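PBP domain-containing protein (Vibrio parahaemolyticus, PDB 3MUQ) is of unknown function but belongs to the periplasmic binding protein superfamily, and so probably binds a small solute. Local coordinates at residues I39-G42 / K48-E51; T13-S18 / M59-K64; H6-T11 / P209-Q214. One frame throughout, in Å; residues are numbered along the deposited sequence.

Interaction 1 of 3, residues I39-G42 / K48-E51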
ATOM      1  N   ILE A  39      -9.327   8.594  18.695  1.00 20.86           N
ATOM      2  CA  ILE A  39      -9.129   9.869  19.358  1.00 22.13           C
ATOM      3  C   ILE A  39      -8.338  10.758  18.408  1.00 22.90           C
ATOM      4  O   ILE A  39      -7.160  10.502  18.132  1.00 22.57           O
ATOM      5  CB  ILE A  39      -8.358   9.729  20.697  1.00 28.83           C
ATOM      6  CG1 ILE A  39      -9.095   8.803  21.668  1.00 29.80           C
ATOM      7  CG2 ILE A  39      -8.163  11.102  21.340  1.00 28.79           C
ATOM      8  CD1 ILE A  39      -8.730   7.370  21.543  1.00 31.78           C
ATOM      9  N   ALA A  40      -8.987  11.800  17.915  1.00 21.02           N
ATOM     10  CA  ALA A  40      -8.426  12.621  16.851  1.00 27.12           C
ATOM     11  C   ALA A  40      -7.922  13.950  17.385  1.00 31.86           C
ATOM     12  O   ALA A  40      -8.631  14.650  18.096  1.00 40.38           O
ATOM     13  CB  ALA A  40      -9.463  12.842  15.769  1.00 30.50           C
ATOM     14  N   ALA A  41      -6.690  14.288  17.042  1.00 23.56           N
ATOM     15  CA  ALA A  41      -6.078  15.517  17.514  1.00 27.23           C
ATOM     16  C   ALA A  41      -5.048  15.985  16.494  1.00 31.75           C
ATOM     17  O   ALA A  41      -4.959  15.440  15.391  1.00 31.57           O
ATOM     18  CB  ALA A  41      -5.422  15.300  18.888  1.00 22.53           C
ATOM     19  N   GLY A  42      -4.273  17.000  16.858  1.00 32.24           N
ATOM     20  CA  GLY A  42      -3.171  17.436  16.024  1.00 28.01           C
ATOM     21  C   GLY A  42      -2.096  16.368  15.996  1.00 24.97           C
ATOM     22  O   GLY A  42      -2.087  15.460  16.825  1.00 25.22           O
ATOM     23  N   LYS A  48       2.238  12.397  20.871  1.00 15.84           N
ATOM     24  CA  LYS A  48       2.457  12.543  22.313  1.00 18.07           C
ATOM     25  C   LYS A  48       1.620  11.541  23.113  1.00 15.24           C
ATOM     26  O   LYS A  48       2.070  10.993  24.126  1.00 19.67           O
ATOM     27  CB  LYS A  48       2.124  13.969  22.761  1.00 13.69           C
ATOM     28  CG  LYS A  48       2.457  14.279  24.223  1.00 20.29           C
ATOM     29  CD  LYS A  48       3.954  14.379  24.471  1.00 27.87           C
ATOM     30  CE  LYS A  48       4.255  14.085  25.933  1.00 42.59           C
ATOM     31  NZ  LYS A  48       5.536  14.665  26.438  1.00 53.16           N
HETATM   32  N   MSE A  49       0.385  11.325  22.686  1.00 15.06           N
HETATM   33  CA  MSE A  49      -0.440  10.357  23.379  1.00 12.74           C
HETATM   34  C   MSE A  49       0.173   8.948  23.251  1.00 17.20           C
HETATM   35  O   MSE A  49       0.092   8.135  24.182  1.00 18.33           O
HETATM   36  CB  MSE A  49      -1.863  10.405  22.815  1.00 15.44           C
HETATM   37  CG  MSE A  49      -2.670  11.653  23.259  1.00 19.61           C
HETATM   38 SE   MSE A  49      -4.546  11.514  22.690  0.73 31.60          SE
HETATM   39  CE  MSE A  49      -4.333  11.789  20.773  1.00 27.55           C
ATOM     40  N   GLY A  50       0.775   8.658  22.093  1.00 13.90           N
ATOM     41  CA  GLY A  50       1.479   7.400  21.900  1.00 13.40           C
ATOM     42  C   GLY A  50       2.740   7.324  22.750  1.00 15.71           C
ATOM     43  O   GLY A  50       3.025   6.309  23.411  1.00 18.47           O
ATOM     44  N   GLU A  51       3.499   8.412  22.755  1.00 12.79           N
ATOM     45  CA  GLU A  51       4.667   8.526  23.644  1.00 13.65           C
ATOM     46  C   GLU A  51       4.296   8.320  25.124  1.00 16.75           C
ATOM     47  O   GLU A  51       5.061   7.730  25.903  1.00 12.92           O
ATOM     48  CB  GLU A  51       5.339   9.897  23.459  1.00 17.01           C
ATOM     49  CG  GLU A  51       6.561  10.144  24.370  1.00 18.73           C
ATOM     50  CD  GLU A  51       7.006  11.598  24.339  1.00 27.32           C
ATOM     51  OE1 GLU A  51       6.663  12.306  23.360  1.00 25.13           O
ATOM     52  OE2 GLU A  51       7.685  12.033  25.297  1.00 28.12           O
TER
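Ile39 and Ala41 meet the selenomethionine Met49 in a beta-alpha unit of the binding-protein fold. Strand 35-41 runs into helix 43-51, and Gly42 is the N-cap between them. The two side chains on this strand face point at the helix. Ala40, between them, points the other way. The long Met49 side chain makes up the distance to the strand, its CA lying 9.6 Å from that of Ile39.

The Met49 side chain leaves with CG anti to its carbonyl carbon (chi1 -74°). It is extended at the next bond and bends at the last one (chi3 -72°). The bend lays the selenium and methyl end against the strand. Ile39 and Met49 cross obliquely, and the branch methyl of Ile39 does the touching. CG2 of Ile39 lies 3.9 Å from SE of Met49 and equally far from its CE. The same terminal methyl also reaches along the strand, where CE of Met49 comes 4.1 Å from CB of Ala41. One bent side chain thus meets two strand residues. No hydrogen bond joins the segments; the side chains meet through apolar groups alone.

The helix end is tied separately: Glu51 O is hydrogen-bonded to Tyr208 OH and Arg207 NH2. Beside the strand backbone, CE of Met49 also approaches O of Ile39, at 4.1 Å.

Interaction 2 of 3, residues T13-S18 / M59-K64; sequences TSTYHS and MTHAPK
Ser14 is the first residue of helix 13-18 to touch the chain after strand 57-60. Its CB lies 4.1 Å from CE1 of His61, approaching the ring obliquely. One turn of helix is set up here: Ser14 O accepts the backbone N of Ser18, just as Thr13 O accepts that of His17.

Thr15 follows and makes the larger part of the contact with its two branches. Its OG1 comes to the edge of the His61 imidazole, near the ring plane, 3.9 Å from ND1. That is too far for a hydrogen bond, and the hydroxyl is instead bonded to Thr12 OG1. The other branch, CG2 of Thr15, meets SE of the selenomethionine Met59 at 4.2 Å. Thr15 and His61 run alongside one another, their side chains heading opposite ways. His61 holds its ring between its own backbone N and carbonyl carbon (chi1 49°), and this rotation sets CE1 and ND1 beside the Thr15 hydroxyl. Met59 is extended through its first two torsions, which carries SE out to that methyl.

Tyr16 packs on Val38 and Ala40 of strand 35-41. At Ser18 the hydroxyl folds back, and OG donates to Thr15 O at 2.6 Å. The same OG is hydrogen-bonded to Leu20 N.

Helix 13-18 follows the first strand of the binding-protein fold, 6-12. The contact joins it to the C-terminal end of the parallel neighbour, strand 57-60, which also pairs with strand 195-203. Tyr198 of strand 195-203 touches Thr15 and meets the His61 ring, and Thr60, facing away, packs on Leu47 of helix 43-51.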
ATOM      1  N   THR A  13      -7.032  15.072  13.165  1.00 32.32           N
ATOM      2  CA  THR A  13      -8.347  15.635  12.890  1.00 32.56           C
ATOM      3  C   THR A  13      -8.675  15.514  11.406  1.00 27.72           C
ATOM      4  O   THR A  13      -9.779  15.124  11.056  1.00 32.02           O
ATOM      5  CB  THR A  13      -8.416  17.112  13.323  1.00 34.37           C
ATOM      6  OG1 THR A  13      -7.886  17.240  14.651  1.00 37.37           O
ATOM      7  CG2 THR A  13      -9.853  17.600  13.313  1.00 39.99           C
ATOM      8  N   SER A  14      -7.710  15.845  10.547  1.00 29.66           N
ATOM      9  CA  SER A  14      -7.847  15.649   9.105  1.00 35.15           C
ATOM     10  C   SER A  14      -8.400  14.270   8.807  1.00 34.06           C
ATOM     11  O   SER A  14      -9.421  14.114   8.134  1.00 27.15           O
ATOM     12  CB  SER A  14      -6.482  15.740   8.429  1.00 42.49           C
ATOM     13  OG  SER A  14      -6.150  17.077   8.137  1.00 57.65           O
ATOM     14  N   THR A  15      -7.688  13.270   9.310  1.00 30.24           N
ATOM     15  CA  THR A  15      -8.001  11.874   9.043  1.00 26.23           C
ATOM     16  C   THR A  15      -9.399  11.508   9.539  1.00 25.94           C
ATOM     17  O   THR A  15     -10.182  10.879   8.820  1.00 23.73           O
ATOM     18  CB  THR A  15      -6.955  10.967   9.704  1.00 23.60           C
ATOM     19  OG1 THR A  15      -5.648  11.320   9.222  1.00 26.77           O
ATOM     20  CG2 THR A  15      -7.243   9.518   9.396  1.00 21.25           C
ATOM     21  N   TYR A  16      -9.710  11.911  10.765  1.00 23.70           N
ATOM     22  CA  TYR A  16     -11.023  11.644  11.339  1.00 26.08           C
ATOM     23  C   TYR A  16     -12.134  12.203  10.463  1.00 29.51           C
ATOM     24  O   TYR A  16     -13.154  11.548  10.243  1.00 33.63           O
ATOM     25  CB  TYR A  16     -11.134  12.239  12.746  1.00 30.01           C
ATOM     26  CG  TYR A  16     -12.494  12.042  13.390  1.00 32.31           C
ATOM     27  CD1 TYR A  16     -12.825  10.847  14.011  1.00 39.40           C
ATOM     28  CD2 TYR A  16     -13.445  13.051  13.368  1.00 37.73           C
ATOM     29  CE1 TYR A  16     -14.070  10.659  14.600  1.00 43.98           C
ATOM     30  CE2 TYR A  16     -14.693  12.876  13.956  1.00 43.15           C
ATOM     31  CZ  TYR A  16     -14.998  11.678  14.568  1.00 45.06           C
ATOM     32  OH  TYR A  16     -16.236  11.499  15.151  1.00 52.15           O
ATOM     33  N   HIS A  17     -11.947  13.417   9.967  1.00 29.56           N
ATOM     34  CA  HIS A  17     -13.004  14.047   9.187  1.00 38.42           C
ATOM     35  C   HIS A  17     -13.061  13.537   7.758  1.00 34.53           C
ATOM     36  O   HIS A  17     -14.113  13.587   7.123  1.00 30.66           O
ATOM     37  CB  HIS A  17     -12.908  15.571   9.251  1.00 47.56           C
ATOM     38  CG  HIS A  17     -13.261  16.120  10.596  1.00 62.84           C
ATOM     39  ND1 HIS A  17     -12.647  17.228  11.139  1.00 71.98           N
ATOM     40  CD2 HIS A  17     -14.147  15.686  11.525  1.00 69.16           C
ATOM     41  CE1 HIS A  17     -13.152  17.465  12.337  1.00 78.25           C
ATOM     42  NE2 HIS A  17     -14.063  16.542  12.596  1.00 76.92           N
ATOM     43  N   SER A  18     -11.934  13.017   7.277  1.00 27.96           N
ATOM     44  CA  SER A  18     -11.839  12.465   5.932  1.00 27.35           C
ATOM     45  C   SER A  18     -12.888  11.380   5.662  1.00 28.30           C
ATOM     46  O   SER A  18     -13.315  11.197   4.527  1.00 28.57           O
ATOM     47  CB  SER A  18     -10.434  11.897   5.693  1.00 26.59           C
ATOM     48  OG  SER A  18     -10.322  10.580   6.204  1.00 30.77           O
HETATM   49  N   MSE A  59      -1.888   6.726  13.912  1.00 15.54           N
HETATM   50  CA  MSE A  59      -1.934   6.831  12.461  1.00 15.24           C
HETATM   51  C   MSE A  59      -1.800   8.293  12.083  1.00 17.64           C
HETATM   52  O   MSE A  59      -2.692   9.081  12.364  1.00 19.43           O
HETATM   53  CB  MSE A  59      -3.257   6.281  11.935  1.00 14.23           C
HETATM   54  CG  MSE A  59      -3.433   6.412  10.417  1.00 14.52           C
HETATM   55 SE   MSE A  59      -5.205   5.822   9.830  0.59 25.62          SE
HETATM   56  CE  MSE A  59      -5.114   3.950  10.434  1.00 20.43           C
ATOM     57  N   THR A  60      -0.678   8.661  11.477  1.00 13.62           N
ATOM     58  CA  THR A  60      -0.448  10.038  11.076  1.00 13.06           C
ATOM     59  C   THR A  60       0.146  10.076   9.660  1.00 19.35           C
ATOM     60  O   THR A  60       0.420   9.031   9.054  1.00 20.28           O
ATOM     61  CB  THR A  60       0.499  10.772  12.064  1.00 32.84           C
ATOM     62  OG1 THR A  60       1.723  10.044  12.182  1.00 25.60           O
ATOM     63  CG2 THR A  60      -0.130  10.879  13.443  1.00 29.95           C
ATOM     64  N   HIS A  61       0.337  11.278   9.135  1.00 17.39           N
ATOM     65  CA  HIS A  61       0.931  11.447   7.818  1.00 19.16           C
ATOM     66  C   HIS A  61       2.005  12.531   7.883  1.00 22.00           C
ATOM     67  O   HIS A  61       1.930  13.533   7.169  1.00 26.70           O
ATOM     68  CB  HIS A  61      -0.151  11.775   6.783  1.00 19.08           C
ATOM     69  CG  HIS A  61      -1.073  12.883   7.200  1.00 29.25           C
ATOM     70  ND1 HIS A  61      -2.200  12.665   7.960  1.00 32.95           N
ATOM     71  CD2 HIS A  61      -1.032  14.216   6.960  1.00 28.53           C
ATOM     72  CE1 HIS A  61      -2.815  13.816   8.176  1.00 30.68           C
ATOM     73  NE2 HIS A  61      -2.128  14.772   7.579  1.00 30.28           N
ATOM     74  N   ALA A  62       2.993  12.309   8.755  1.00 18.88           N
ATOM     75  CA  ALA A  62       4.088  13.250   9.016  1.00 16.40           C
ATOM     76  C   ALA A  62       5.385  12.471   9.188  1.00 17.15           C
ATOM     77  O   ALA A  62       5.802  12.187  10.312  1.00 19.44           O
ATOM     78  CB  ALA A  62       3.792  14.077  10.272  1.00 17.87           C
ATOM     79  N   PRO A  63       6.024  12.113   8.060  1.00 18.98           N
ATOM     80  CA  PRO A  63       7.223  11.264   8.027  1.00 15.54           C
ATOM     81  C   PRO A  63       8.345  11.711   8.974  1.00 17.02           C
ATOM     82  O   PRO A  63       8.998  10.863   9.579  1.00 21.24           O
ATOM     83  CB  PRO A  63       7.690  11.367   6.564  1.00 22.03           C
ATOM     84  CG  PRO A  63       6.453  11.678   5.786  1.00 20.57           C
ATOM     85  CD  PRO A  63       5.575  12.503   6.703  1.00 17.18           C
ATOM     86  N   LYS A  64       8.578  13.015   9.094  1.00 20.05           N
ATOM     87  CA  LYS A  64       9.685  13.479   9.909  1.00 20.29           C
ATOM     88  C   LYS A  64       9.363  13.256  11.379  1.00 21.93           C
ATOM     89  O   LYS A  64      10.172  12.716  12.132  1.00 22.79           O
ATOM     90  CB  LYS A  64       9.964  14.964   9.658  1.00 33.51           C
ATOM     91  CG  LYS A  64      10.568  15.275   8.298  1.00 47.99           C
ATOM     92  CD  LYS A  64      10.964  16.745   8.203  1.00 55.24           C
ATOM     93  CE  LYS A  64      11.782  17.033   6.948  1.00 57.37           C
ATOM     94  NZ  LYS A  64      10.968  16.906   5.713  1.00 61.95           N
TER

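Interaction 3 of 3, residues H6-T11 / P209-Q214; sequences HVRLAT and PTINYQ
Val7 and Asn212 are the residues whose CA atoms come closest between strand 6-12 and the turn leading into helix 213-224, 6.5 Å apart. The strand is extended. The turn folds tightly, with Asn212 at the centre of an inverse gamma turn that carries a weak bond from Tyr213 N to Ile211 O. Asn212 is also the N-cap of the helix.

Its side chain does two jobs. OD1 caps the helix by accepting Gly215 N, and the amide nitrogen turns to the strand. ND2 of Asn212 donates to the backbone O of His6 at 2.7 Å. The bond is nearly straight at 165°, and the acceptor lies in the plane of the Asn212 amide. It is less regular at the carbonyl, because the donor sits above the plane of the His6 C=O, 55° out of it. The side chain gets there with CG anti to its own backbone N (chi1 -174°). With both ends of the amide bonded, its rotation is fixed.

Val7 crosses the Asn212 side chain at about a right angle, and its CG2 methyl lies 3.9 Å from ND2. Further along, Arg8 bends at chi3, bringing NH2 to 4.1 Å from CG2 of Ile211, obliquely to the guanidinium plane. The stronger ties of Arg8 are a salt bridge from NH1 to Asp56 OD2 and a hydrogen bond from NE to Asp54 O.

Asp56 also accepts Asn212 N, so it links strand and turn just ahead of strand 57-60. Strand 6-12 is a central strand of the sheet in this lobe of the binding-protein fold, between strands 35-41 and 57-60, and the N-capped start of helix 213-224 docks at its beginning.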
ATOM      1  N   HIS A   6     -10.808  -3.856  23.302  1.00 29.32           N
ATOM      2  CA  HIS A   6     -10.769  -2.468  22.863  1.00 31.48           C
ATOM      3  C   HIS A   6      -9.395  -1.984  22.430  1.00 29.35           C
ATOM      4  O   HIS A   6      -8.394  -2.226  23.100  1.00 26.17           O
ATOM      5  CB  HIS A   6     -11.400  -1.558  23.921  1.00 36.72           C
ATOM      6  CG  HIS A   6     -12.880  -1.742  24.049  1.00 42.43           C
ATOM      7  ND1 HIS A   6     -13.791  -0.977  23.346  1.00 40.83           N
ATOM      8  CD2 HIS A   6     -13.607  -2.633  24.764  1.00 41.64           C
ATOM      9  CE1 HIS A   6     -15.015  -1.377  23.639  1.00 36.13           C
ATOM     10  NE2 HIS A   6     -14.932  -2.380  24.497  1.00 42.29           N
ATOM     11  N   VAL A   7      -9.365  -1.335  21.271  1.00 20.50           N
ATOM     12  CA  VAL A   7      -8.132  -0.832  20.698  1.00 17.37           C
ATOM     13  C   VAL A   7      -8.271   0.676  20.569  1.00 22.02           C
ATOM     14  O   VAL A   7      -9.208   1.161  19.956  1.00 22.98           O
ATOM     15  CB  VAL A   7      -7.884  -1.427  19.294  1.00 14.84           C
ATOM     16  CG1 VAL A   7      -6.547  -0.935  18.746  1.00 12.05           C
ATOM     17  CG2 VAL A   7      -7.936  -2.967  19.336  1.00 13.20           C
ATOM     18  N   ARG A   8      -7.355   1.418  21.170  1.00 16.11           N
ATOM     19  CA  ARG A   8      -7.401   2.866  21.098  1.00 14.55           C
ATOM     20  C   ARG A   8      -6.417   3.364  20.042  1.00 15.27           C
ATOM     21  O   ARG A   8      -5.224   3.059  20.109  1.00 16.46           O
ATOM     22  CB  ARG A   8      -7.087   3.472  22.474  1.00 21.89           C
ATOM     23  CG  ARG A   8      -8.038   3.016  23.565  1.00 31.93           C
ATOM     24  CD  ARG A   8      -7.718   3.663  24.908  1.00 52.38           C
ATOM     25  NE  ARG A   8      -6.440   3.221  25.454  1.00 55.72           N
ATOM     26  CZ  ARG A   8      -6.014   1.963  25.434  1.00 50.37           C
ATOM     27  NH1 ARG A   8      -6.781   1.011  24.907  1.00 49.31           N
ATOM     28  NH2 ARG A   8      -4.820   1.660  25.940  1.00 35.86           N
ATOM     29  N   LEU A   9      -6.938   4.127  19.080  1.00 16.88           N
ATOM     30  CA  LEU A   9      -6.159   4.691  17.982  1.00 12.18           C
ATOM     31  C   LEU A   9      -6.103   6.203  18.100  1.00 18.57           C
ATOM     32  O   LEU A   9      -7.144   6.858  18.139  1.00 18.10           O
ATOM     33  CB  LEU A   9      -6.822   4.348  16.632  1.00 11.65           C
ATOM     34  CG  LEU A   9      -6.228   5.045  15.402  1.00 14.41           C
ATOM     35  CD1 LEU A   9      -4.769   4.578  15.146  1.00 12.01           C
ATOM     36  CD2 LEU A   9      -7.104   4.831  14.165  1.00 15.16           C
ATOM     37  N   ALA A  10      -4.898   6.764  18.159  1.00 16.50           N
ATOM     38  CA  ALA A  10      -4.749   8.214  18.029  1.00 17.66           C
ATOM     39  C   ALA A  10      -4.504   8.537  16.565  1.00 16.75           C
ATOM     40  O   ALA A  10      -3.662   7.904  15.909  1.00 17.34           O
ATOM     41  CB  ALA A  10      -3.584   8.749  18.903  1.00 10.95           C
ATOM     42  N   THR A  11      -5.239   9.506  16.031  1.00 18.96           N
ATOM     43  CA  THR A  11      -4.969   9.959  14.663  1.00 23.46           C
ATOM     44  C   THR A  11      -5.200  11.458  14.542  1.00 21.84           C
ATOM     45  O   THR A  11      -5.512  12.121  15.530  1.00 23.56           O
ATOM     46  CB  THR A  11      -5.846   9.207  13.621  1.00 24.08           C
ATOM     47  OG1 THR A  11      -5.317   9.404  12.299  1.00 18.10           O
ATOM     48  CG2 THR A  11      -7.291   9.688  13.689  1.00 23.62           C
ATOM     49  N   PRO A 209       3.793  -2.295  28.816  1.00 20.52           N
ATOM     50  CA  PRO A 209       3.313  -3.680  28.865  1.00 24.49           C
ATOM     51  C   PRO A 209       1.819  -3.704  29.171  1.00 23.50           C
ATOM     52  O   PRO A 209       1.182  -4.757  29.114  1.00 30.59           O
ATOM     53  CB  PRO A 209       4.098  -4.282  30.040  1.00 25.73           C
ATOM     54  CG  PRO A 209       5.254  -3.321  30.282  1.00 23.58           C
ATOM     55  CD  PRO A 209       4.700  -1.978  29.929  1.00 20.15           C
ATOM     56  N   THR A 210       1.270  -2.537  29.493  1.00 22.91           N
ATOM     57  CA  THR A 210      -0.142  -2.419  29.844  1.00 33.51           C
ATOM     58  C   THR A 210      -1.047  -2.200  28.632  1.00 34.82           C
ATOM     59  O   THR A 210      -2.238  -2.503  28.694  1.00 31.19           O
ATOM     60  CB  THR A 210      -0.395  -1.277  30.864  1.00 37.73           C
ATOM     61  OG1 THR A 210       0.253  -0.068  30.424  1.00 37.98           O
ATOM     62  CG2 THR A 210       0.146  -1.671  32.222  1.00 38.39           C
ATOM     63  N   ILE A 211      -0.499  -1.667  27.539  1.00 33.02           N
ATOM     64  CA  ILE A 211      -1.345  -1.367  26.380  1.00 33.86           C
ATOM     65  C   ILE A 211      -1.769  -2.626  25.608  1.00 28.96           C
ATOM     66  O   ILE A 211      -1.213  -3.717  25.792  1.00 24.62           O
ATOM     67  CB  ILE A 211      -0.760  -0.265  25.419  1.00 31.04           C
ATOM     68  CG1 ILE A 211       0.622  -0.643  24.910  1.00 28.28           C
ATOM     69  CG2 ILE A 211      -0.755   1.117  26.085  1.00 27.03           C
ATOM     70  CD1 ILE A 211       0.595  -1.503  23.676  1.00 31.94           C
ATOM     71  N   ASN A 212      -2.763  -2.455  24.744  1.00 21.86           N
ATOM     72  CA  ASN A 212      -3.323  -3.571  24.012  1.00 23.82           C
ATOM     73  C   ASN A 212      -2.549  -3.810  22.716  1.00 19.42           C
ATOM     74  O   ASN A 212      -3.001  -3.462  21.624  1.00 18.41           O
ATOM     75  CB  ASN A 212      -4.807  -3.332  23.741  1.00 17.99           C
ATOM     76  CG  ASN A 212      -5.479  -4.537  23.105  1.00 23.27           C
ATOM     77  OD1 ASN A 212      -4.866  -5.595  22.961  1.00 22.90           O
ATOM     78  ND2 ASN A 212      -6.751  -4.382  22.727  1.00 18.22           N
ATOM     79  N   TYR A 213      -1.376  -4.414  22.860  1.00 23.28           N
ATOM     80  CA  TYR A 213      -0.479  -4.640  21.737  1.00 21.31           C
ATOM     81  C   TYR A 213      -1.061  -5.675  20.779  1.00 25.69           C
ATOM     82  O   TYR A 213      -0.935  -5.552  19.557  1.00 21.16           O
ATOM     83  CB  TYR A 213       0.890  -5.086  22.235  1.00 16.80           C
ATOM     84  CG  TYR A 213       1.862  -5.398  21.120  1.00 20.57           C
ATOM     85  CD1 TYR A 213       2.538  -4.384  20.469  1.00 24.02           C
ATOM     86  CD2 TYR A 213       2.102  -6.704  20.723  1.00 27.63           C
ATOM     87  CE1 TYR A 213       3.423  -4.655  19.452  1.00 25.32           C
ATOM     88  CE2 TYR A 213       2.997  -6.989  19.689  1.00 27.59           C
ATOM     89  CZ  TYR A 213       3.652  -5.958  19.067  1.00 27.98           C
ATOM     90  OH  TYR A 213       4.547  -6.213  18.050  1.00 35.74           O
ATOM     91  N   GLN A 214      -1.715  -6.684  21.342  1.00 23.55           N
ATOM     92  CA  GLN A 214      -2.288  -7.751  20.544  1.00 26.17           C
ATOM     93  C   GLN A 214      -3.350  -7.199  19.611  1.00 20.39           C
ATOM     94  O   GLN A 214      -3.355  -7.501  18.422  1.00 22.44           O
ATOM     95  CB  GLN A 214      -2.896  -8.828  21.438  1.00 28.40           C
ATOM     96  CG  GLN A 214      -3.588  -9.928  20.656  1.00 44.61           C
ATOM     97  CD  GLN A 214      -4.002 -11.105  21.531  1.00 58.69           C
ATOM     98  OE1 GLN A 214      -4.491 -10.923  22.648  1.00 55.11           O
ATOM     99  NE2 GLN A 214      -3.805 -12.322  21.020  1.00 64.33           N
TER

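Overall arrangement
Strand 6-12 connects all three contacts. It pairs with strand 35-41 of interaction 1, where Ile39 N lies 2.8 Å from Leu9 O, and with strand 57-60 of interaction 2, where Met59 N lies 2.9 Å from Ala10 O. Helix 13-18 follows it directly, and Ala41 O lies 3.1 Å from Thr13 N. The Met49 methyl of interaction 1 also packs on the middle strand, with CE 3.6 Å from CB of Ala10. The centres of interactions 1 and 2 are about 11 Å apart, those of 2 and 3 about 18 Å. Interaction 2 is nearest the chain centre, consistent with a place near the interlobe cleft of such proteins.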